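Local coordinates for LP1413 - SCCmec type IV-encoded DNA binding protein (PDB 6BTC) that probably binds single-stranded DNA, and is encoded by staphylococcal cassette chromosome elements, at residues Lys6-Leu11 with Thr43-Glu48; Leu63-Val68 with Tyr77-Ile82. One frame throughout, in Å; residues are numbered along the deposited sequence.

Contact 1 joins two helices near their N-terminal ends, while contact 2 pairs the two strands of a beta hairpin; with strand 27-28 and helix 30-34 these elements follow an order consistent with a winged-helix domain. The contacts lie on opposite sides of the chain's centre, about 23 Å apart between centres, and do not touch. Contact 1 is a surface contact, mainly polar, carried by an amide-carboxylate bond with a single leucine beneath it. Contact 2 is partly buried and rests on main-chain hydrogen bonds, with aromatic rings on the face turned to the helices. Helix 43-59 links them: it begins in contact 1 and, further along, packs on Phe65 and Tyr77 of contact 2.

Contact 1 of 2, residues Lys6-Leu11 with Thr43-Glu48; sequences KQQEKL and TNDQRE
Gln8 reaches across to Asp45, and the two side chains cross at about a right angle. CG of Gln8 stands anti to its own carbonyl carbon (chi1 -69°) and passes close to the Asp45 carboxylate, with CG to Asp45 OD1 at 3.4 Å. Beyond CG the chain stays extended and carries the amide to that same oxygen, where Gln8 NE2 donates to Asp45 OD1 over 2.6 Å. The bond is short and bent, 138° at the hydrogen. The amide and carboxylate planes stand almost perpendicular, and the N-H comes to OD1 from above the carboxylate plane. A glutamine suits this place: its chain is long enough to span the gap between the helices, and its N-H supplies a donor without adding charge.

The amide also lies against Glu48, one turn further along helix 43-59. Gln8 OE1 lies 3.3 Å from Glu48 CG, and NE2 lies 3.5 Å from Glu48 CB, so the flat amide rests against aliphatic carbon. Glu48 bends at chi2 (57°), which turns CD away from helix 6-11. Gln7 reaches Asp45 with its CB, 3.7 Å from OD2. Deeper in, Leu11 CD2 approaches Asp45 O at 4.1 Å. Leucine fits there because its branches also meet Tyr30, Tyr37, Cys41 and Val49, at the start of the apolar interior between the helices.

The axes of these helix segments are 9.6 Å apart at closest approach, and Gln8 and Asp45 bridge that gap. Asp45 sits in the first turn of its helix, where its charge is probably stabilised by the helix's amino end. The Gln8-Asp45 bond thus probably pairs an anionic acceptor with a neutral donor, a polar link suited to the surface above an apolar leucine.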
loop_
_atom_site.group_PDB
_atom_site.type_symbol
_atom_site.label_atom_id
_atom_site.label_comp_id
_atom_site.label_asym_id
_atom_site.label_seq_id
_atom_site.Cartn_x
_atom_site.Cartn_y
_atom_site.Cartn_z
ATOM N N LYS A 6 6.354 15.889 5.118
ATOM C CA LYS A 6 6.023 15.191 6.362
ATOM C C LYS A 6 4.666 14.503 6.268
ATOM O O LYS A 6 4.477 13.411 6.817
ATOM C CB LYS A 6 6.031 16.169 7.539
ATOM C CG LYS A 6 7.406 16.685 7.962
ATOM C CD LYS A 6 8.225 15.620 8.679
ATOM C CE LYS A 6 9.150 16.241 9.717
ATOM N NZ LYS A 6 10.031 15.230 10.365
ATOM N N GLN A 7 3.713 15.127 5.576
ATOM C CA GLN A 7 2.362 14.585 5.493
ATOM C C GLN A 7 2.332 13.275 4.709
ATOM O O GLN A 7 1.616 12.337 5.081
ATOM C CB GLN A 7 1.434 15.609 4.836
ATOM C CG GLN A 7 1.482 17.008 5.449
ATOM C CD GLN A 7 1.028 18.084 4.474
ATOM O OE1 GLN A 7 1.597 18.236 3.388
ATOM N NE2 GLN A 7 -0.003 18.834 4.856
ATOM N N GLN A 8 3.084 13.197 3.608
ATOM C CA GLN A 8 3.080 11.981 2.801
ATOM C C GLN A 8 3.871 10.870 3.476
ATOM O O GLN A 8 3.480 9.702 3.411
ATOM C CB GLN A 8 3.631 12.274 1.411
ATOM C CG GLN A 8 2.719 13.153 0.582
ATOM C CD GLN A 8 3.404 13.694 -0.654
ATOM O OE1 GLN A 8 4.593 13.455 -0.874
ATOM N NE2 GLN A 8 2.655 14.431 -1.472
ATOM N N GLU A 9 4.968 11.214 4.151
ATOM C CA GLU A 9 5.696 10.212 4.918
ATOM C C GLU A 9 4.782 9.521 5.918
ATOM O O GLU A 9 4.885 8.308 6.126
ATOM C CB GLU A 9 6.879 10.845 5.650
ATOM C CG GLU A 9 7.940 11.461 4.745
ATOM C CD GLU A 9 8.765 10.427 3.989
ATOM O OE1 GLU A 9 8.874 9.270 4.464
ATOM O OE2 GLU A 9 9.307 10.784 2.914
ATOM N N LYS A 10 3.887 10.281 6.558
ATOM C CA LYS A 10 3.030 9.705 7.590
ATOM C C LYS A 10 2.002 8.765 6.978
ATOM O O LYS A 10 1.800 7.652 7.467
ATOM C CB LYS A 10 2.334 10.811 8.390
ATOM C CG LYS A 10 3.234 11.517 9.401
ATOM C CD LYS A 10 2.465 12.566 10.205
ATOM C CE LYS A 10 3.381 13.363 11.129
ATOM N NZ LYS A 10 2.651 14.437 11.862
ATOM N N LEU A 11 1.329 9.206 5.918
ATOM C CA LEU A 11 0.374 8.340 5.245
ATOM C C LEU A 11 1.058 7.096 4.675
ATOM O O LEU A 11 0.522 5.987 4.779
ATOM C CB LEU A 11 -0.348 9.117 4.144
ATOM C CG LEU A 11 -1.238 8.280 3.220
ATOM C CD1 LEU A 11 -2.314 7.561 4.015
ATOM C CD2 LEU A 11 -1.883 9.123 2.153
ATOM N N THR A 43 -6.047 15.388 -1.902
ATOM C CA THR A 43 -6.009 14.464 -3.025
ATOM C C THR A 43 -4.596 14.347 -3.580
ATOM O O THR A 43 -4.164 13.266 -3.992
ATOM C CB THR A 43 -6.977 14.932 -4.102
ATOM O OG1 THR A 43 -8.296 15.009 -3.547
ATOM C CG2 THR A 43 -6.971 13.973 -5.281
ATOM N N ASN A 44 -3.854 15.451 -3.582
ATOM C CA ASN A 44 -2.500 15.419 -4.115
ATOM C C ASN A 44 -1.618 14.489 -3.294
ATOM O O ASN A 44 -0.846 13.699 -3.850
ATOM C CB ASN A 44 -1.914 16.831 -4.141
ATOM C CG ASN A 44 -0.872 17.003 -5.218
ATOM O OD1 ASN A 44 0.321 16.790 -4.985
ATOM N ND2 ASN A 44 -1.318 17.381 -6.413
ATOM N N ASP A 45 -1.712 14.580 -1.964
ATOM C CA ASP A 45 -0.910 13.718 -1.104
ATOM C C ASP A 45 -1.371 12.265 -1.176
ATOM O O ASP A 45 -0.564 11.353 -0.976
ATOM C CB ASP A 45 -0.962 14.234 0.333
ATOM C CG ASP A 45 -0.098 15.470 0.544
ATOM O OD1 ASP A 45 0.711 15.798 -0.349
ATOM O OD2 ASP A 45 -0.224 16.112 1.605
ATOM N N GLN A 46 -2.650 12.031 -1.475
ATOM C CA GLN A 46 -3.145 10.666 -1.603
ATOM C C GLN A 46 -2.544 9.994 -2.829
ATOM O O GLN A 46 -2.074 8.852 -2.757
ATOM C CB GLN A 46 -4.677 10.653 -1.679
ATOM C CG GLN A 46 -5.368 10.992 -0.367
ATOM C CD GLN A 46 -6.882 10.899 -0.443
ATOM O OE1 GLN A 46 -7.468 10.931 -1.524
ATOM N NE2 GLN A 46 -7.522 10.780 0.714
ATOM N N ARG A 47 -2.525 10.704 -3.959
ATOM C CA ARG A 47 -2.056 10.108 -5.205
ATOM C C ARG A 47 -0.544 9.921 -5.203
ATOM O O ARG A 47 -0.040 8.914 -5.712
ATOM C CB ARG A 47 -2.504 10.965 -6.381
ATOM C CG ARG A 47 -4.005 10.897 -6.603
ATOM C CD ARG A 47 -4.500 11.955 -7.573
ATOM N NE ARG A 47 -5.923 11.791 -7.857
ATOM C CZ ARG A 47 -6.691 12.719 -8.417
ATOM N NH1 ARG A 47 -6.182 13.897 -8.757
ATOM N NH2 ARG A 47 -7.977 12.470 -8.632
ATOM N N GLU A 48 0.204 10.865 -4.633
ATOM C CA GLU A 48 1.648 10.671 -4.528
ATOM C C GLU A 48 1.972 9.406 -3.736
ATOM O O GLU A 48 2.830 8.612 -4.135
ATOM C CB GLU A 48 2.307 11.894 -3.883
ATOM C CG GLU A 48 3.814 11.740 -3.617
ATOM C CD GLU A 48 4.617 11.412 -4.876
ATOM O OE1 GLU A 48 4.097 11.641 -5.989
ATOM O OE2 GLU A 48 5.766 10.924 -4.750
#

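Contact 2 of 2, residues Leu63-Val68 with Tyr77-Ile82; sequences LPFKIV and YQKIGI
Ile80 N donates to Pro64 O over 3.0 Å, nearly straight at the hydrogen (169°) though from above the carbonyl plane. The proline is the centre of an inverse gamma turn, which its fixed phi suits. Its CB meets Ile82 CG2 at 3.6 Å and its CG meets Lys79 CE at 3.8 Å, while Lys79 NZ bonds Phe20 O and Gln22 O.

Lys66 pairs with Gln78 as an antiparallel hydrogen-bonded pair of this hairpin, which probably corresponds to the wing of a winged-helix domain. Lys66 N donates to Gln78 O over 3.0 Å, and Gln78 N returns a bond to Lys66 O over 2.9 Å. With CG between backbone N and carbonyl carbon (chi1 70°), the extended lysine runs beside Gln78, its CE 3.4 Å from Gln78 OE1 and 3.8 Å from Ile80 CG2. Its methylenes suit this exposed place by lying over both neighbours. Gln78 NE2 is hydrogen-bonded to Gly25 O, so the glutamine amide serves two partners.

On the other face, Tyr77 and Ile67 form a non-hydrogen-bonded pair and lie side by side, Ile67 CG1 to Tyr77 CE1 3.8 Å. The large ring suits this position by reaching Ala54 and Ile57 of helix 43-59.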
loop_
_atom_site.group_PDB
_atom_site.type_symbol
_atom_site.label_atom_id
_atom_site.label_comp_id
_atom_site.label_asym_id
_atom_site.label_seq_id
_atom_site.Cartn_x
_atom_site.Cartn_y
_atom_site.Cartn_z
ATOM N N LEU A 63 8.764 -9.231 -0.684
ATOM C CA LEU A 63 7.583 -8.775 0.038
ATOM C C LEU A 63 6.469 -9.813 -0.062
ATOM O O LEU A 63 6.318 -10.471 -1.091
ATOM C CB LEU A 63 7.077 -7.448 -0.519
ATOM C CG LEU A 63 7.974 -6.218 -0.351
ATOM C CD1 LEU A 63 7.253 -5.003 -0.908
ATOM C CD2 LEU A 63 8.346 -6.003 1.095
ATOM N N PRO A 64 5.660 -9.958 0.978
ATOM C CA PRO A 64 4.611 -10.986 0.976
ATOM C C PRO A 64 3.333 -10.515 0.287
ATOM O O PRO A 64 2.242 -10.559 0.864
ATOM C CB PRO A 64 4.397 -11.230 2.470
ATOM C CG PRO A 64 4.617 -9.896 3.082
ATOM C CD PRO A 64 5.711 -9.241 2.266
ATOM N N PHE A 65 3.470 -10.077 -0.962
ATOM C CA PHE A 65 2.350 -9.565 -1.735
ATOM C C PHE A 65 2.526 -9.974 -3.185
ATOM O O PHE A 65 3.642 -10.155 -3.656
ATOM C CB PHE A 65 2.236 -8.029 -1.685
ATOM C CG PHE A 65 2.253 -7.449 -0.298
ATOM C CD1 PHE A 65 1.125 -7.469 0.488
ATOM C CD2 PHE A 65 3.387 -6.844 0.194
ATOM C CE1 PHE A 65 1.131 -6.909 1.770
ATOM C CE2 PHE A 65 3.404 -6.283 1.466
ATOM C CZ PHE A 65 2.265 -6.320 2.254
ATOM N N LYS A 66 1.414 -10.091 -3.896
ATOM C CA LYS A 66 1.459 -10.202 -5.339
ATOM C C LYS A 66 0.214 -9.552 -5.919
ATOM O O LYS A 66 -0.774 -9.311 -5.219
ATOM C CB LYS A 66 1.571 -11.663 -5.784
ATOM C CG LYS A 66 0.328 -12.485 -5.564
ATOM C CD LYS A 66 0.602 -13.965 -5.822
ATOM C CE LYS A 66 -0.637 -14.829 -5.579
ATOM N NZ LYS A 66 -0.331 -16.294 -5.725
ATOM N N ILE A 67 0.277 -9.275 -7.213
ATOM C CA ILE A 67 -0.836 -8.701 -7.954
ATOM C C ILE A 67 -1.667 -9.841 -8.515
ATOM O O ILE A 67 -1.119 -10.787 -9.096
ATOM C CB ILE A 67 -0.322 -7.785 -9.081
ATOM C CG1 ILE A 67 0.523 -6.653 -8.502
ATOM C CG2 ILE A 67 -1.479 -7.229 -9.895
ATOM C CD1 ILE A 67 1.202 -5.797 -9.557
ATOM N N VAL A 68 -2.989 -9.757 -8.358
ATOM C CA VAL A 68 -3.879 -10.845 -8.753
ATOM C C VAL A 68 -4.910 -10.427 -9.784
ATOM O O VAL A 68 -5.578 -11.302 -10.355
ATOM C CB VAL A 68 -4.588 -11.475 -7.531
ATOM C CG1 VAL A 68 -3.585 -12.184 -6.660
ATOM C CG2 VAL A 68 -5.331 -10.435 -6.725
ATOM N N TYR A 77 -4.266 -6.373 -5.040
ATOM C CA TYR A 77 -3.173 -7.103 -4.422
ATOM C C TYR A 77 -3.703 -8.230 -3.539
ATOM O O TYR A 77 -4.881 -8.270 -3.172
ATOM C CB TYR A 77 -2.298 -6.168 -3.585
ATOM C CG TYR A 77 -1.761 -4.980 -4.354
ATOM C CD1 TYR A 77 -0.654 -5.105 -5.185
ATOM C CD2 TYR A 77 -2.353 -3.729 -4.236
ATOM C CE1 TYR A 77 -0.160 -4.022 -5.879
ATOM C CE2 TYR A 77 -1.866 -2.640 -4.930
ATOM C CZ TYR A 77 -0.772 -2.791 -5.748
ATOM O OH TYR A 77 -0.286 -1.709 -6.441
ATOM N N GLN A 78 -2.806 -9.156 -3.208
ATOM C CA GLN A 78 -3.105 -10.228 -2.276
ATOM C C GLN A 78 -1.915 -10.423 -1.360
ATOM O O GLN A 78 -0.775 -10.505 -1.830
ATOM C CB GLN A 78 -3.419 -11.539 -3.003
ATOM C CG GLN A 78 -3.691 -12.696 -2.054
ATOM C CD GLN A 78 -4.129 -13.947 -2.779
ATOM O OE1 GLN A 78 -3.539 -14.346 -3.783
ATOM N NE2 GLN A 78 -5.181 -14.566 -2.283
ATOM N N LYS A 79 -2.180 -10.429 -0.057
ATOM C CA LYS A 79 -1.201 -10.862 0.927
ATOM C C LYS A 79 -1.012 -12.375 0.820
ATOM O O LYS A 79 -1.985 -13.135 0.828
ATOM C CB LYS A 79 -1.674 -10.472 2.319
ATOM C CG LYS A 79 -0.795 -10.910 3.467
ATOM C CD LYS A 79 0.352 -9.957 3.690
ATOM C CE LYS A 79 1.271 -10.476 4.759
ATOM N NZ LYS A 79 0.598 -10.548 6.077
ATOM N N ILE A 80 0.238 -12.816 0.705
ATOM C CA ILE A 80 0.540 -14.227 0.527
ATOM C C ILE A 80 1.395 -14.687 1.692
ATOM O O ILE A 80 1.877 -13.895 2.500
ATOM C CB ILE A 80 1.236 -14.528 -0.815
ATOM C CG1 ILE A 80 2.620 -13.875 -0.869
ATOM C CG2 ILE A 80 0.377 -14.031 -1.970
ATOM C CD1 ILE A 80 3.441 -14.296 -2.078
ATOM N N GLY A 81 1.603 -15.988 1.747
ATOM C CA GLY A 81 2.221 -16.578 2.904
ATOM C C GLY A 81 3.717 -16.359 2.938
ATOM O O GLY A 81 4.408 -16.351 1.917
ATOM N N ILE A 82 4.211 -16.239 4.164
ATOM C CA ILE A 82 5.559 -15.766 4.427
ATOM C C ILE A 82 6.540 -16.890 4.771
ATOM O O ILE A 82 7.754 -16.721 4.566
ATOM C CB ILE A 82 5.483 -14.713 5.560
ATOM C CG1 ILE A 82 4.996 -15.332 6.869
ATOM C CG2 ILE A 82 4.473 -13.617 5.180
ATOM C CD1 ILE A 82 4.909 -14.344 8.048
#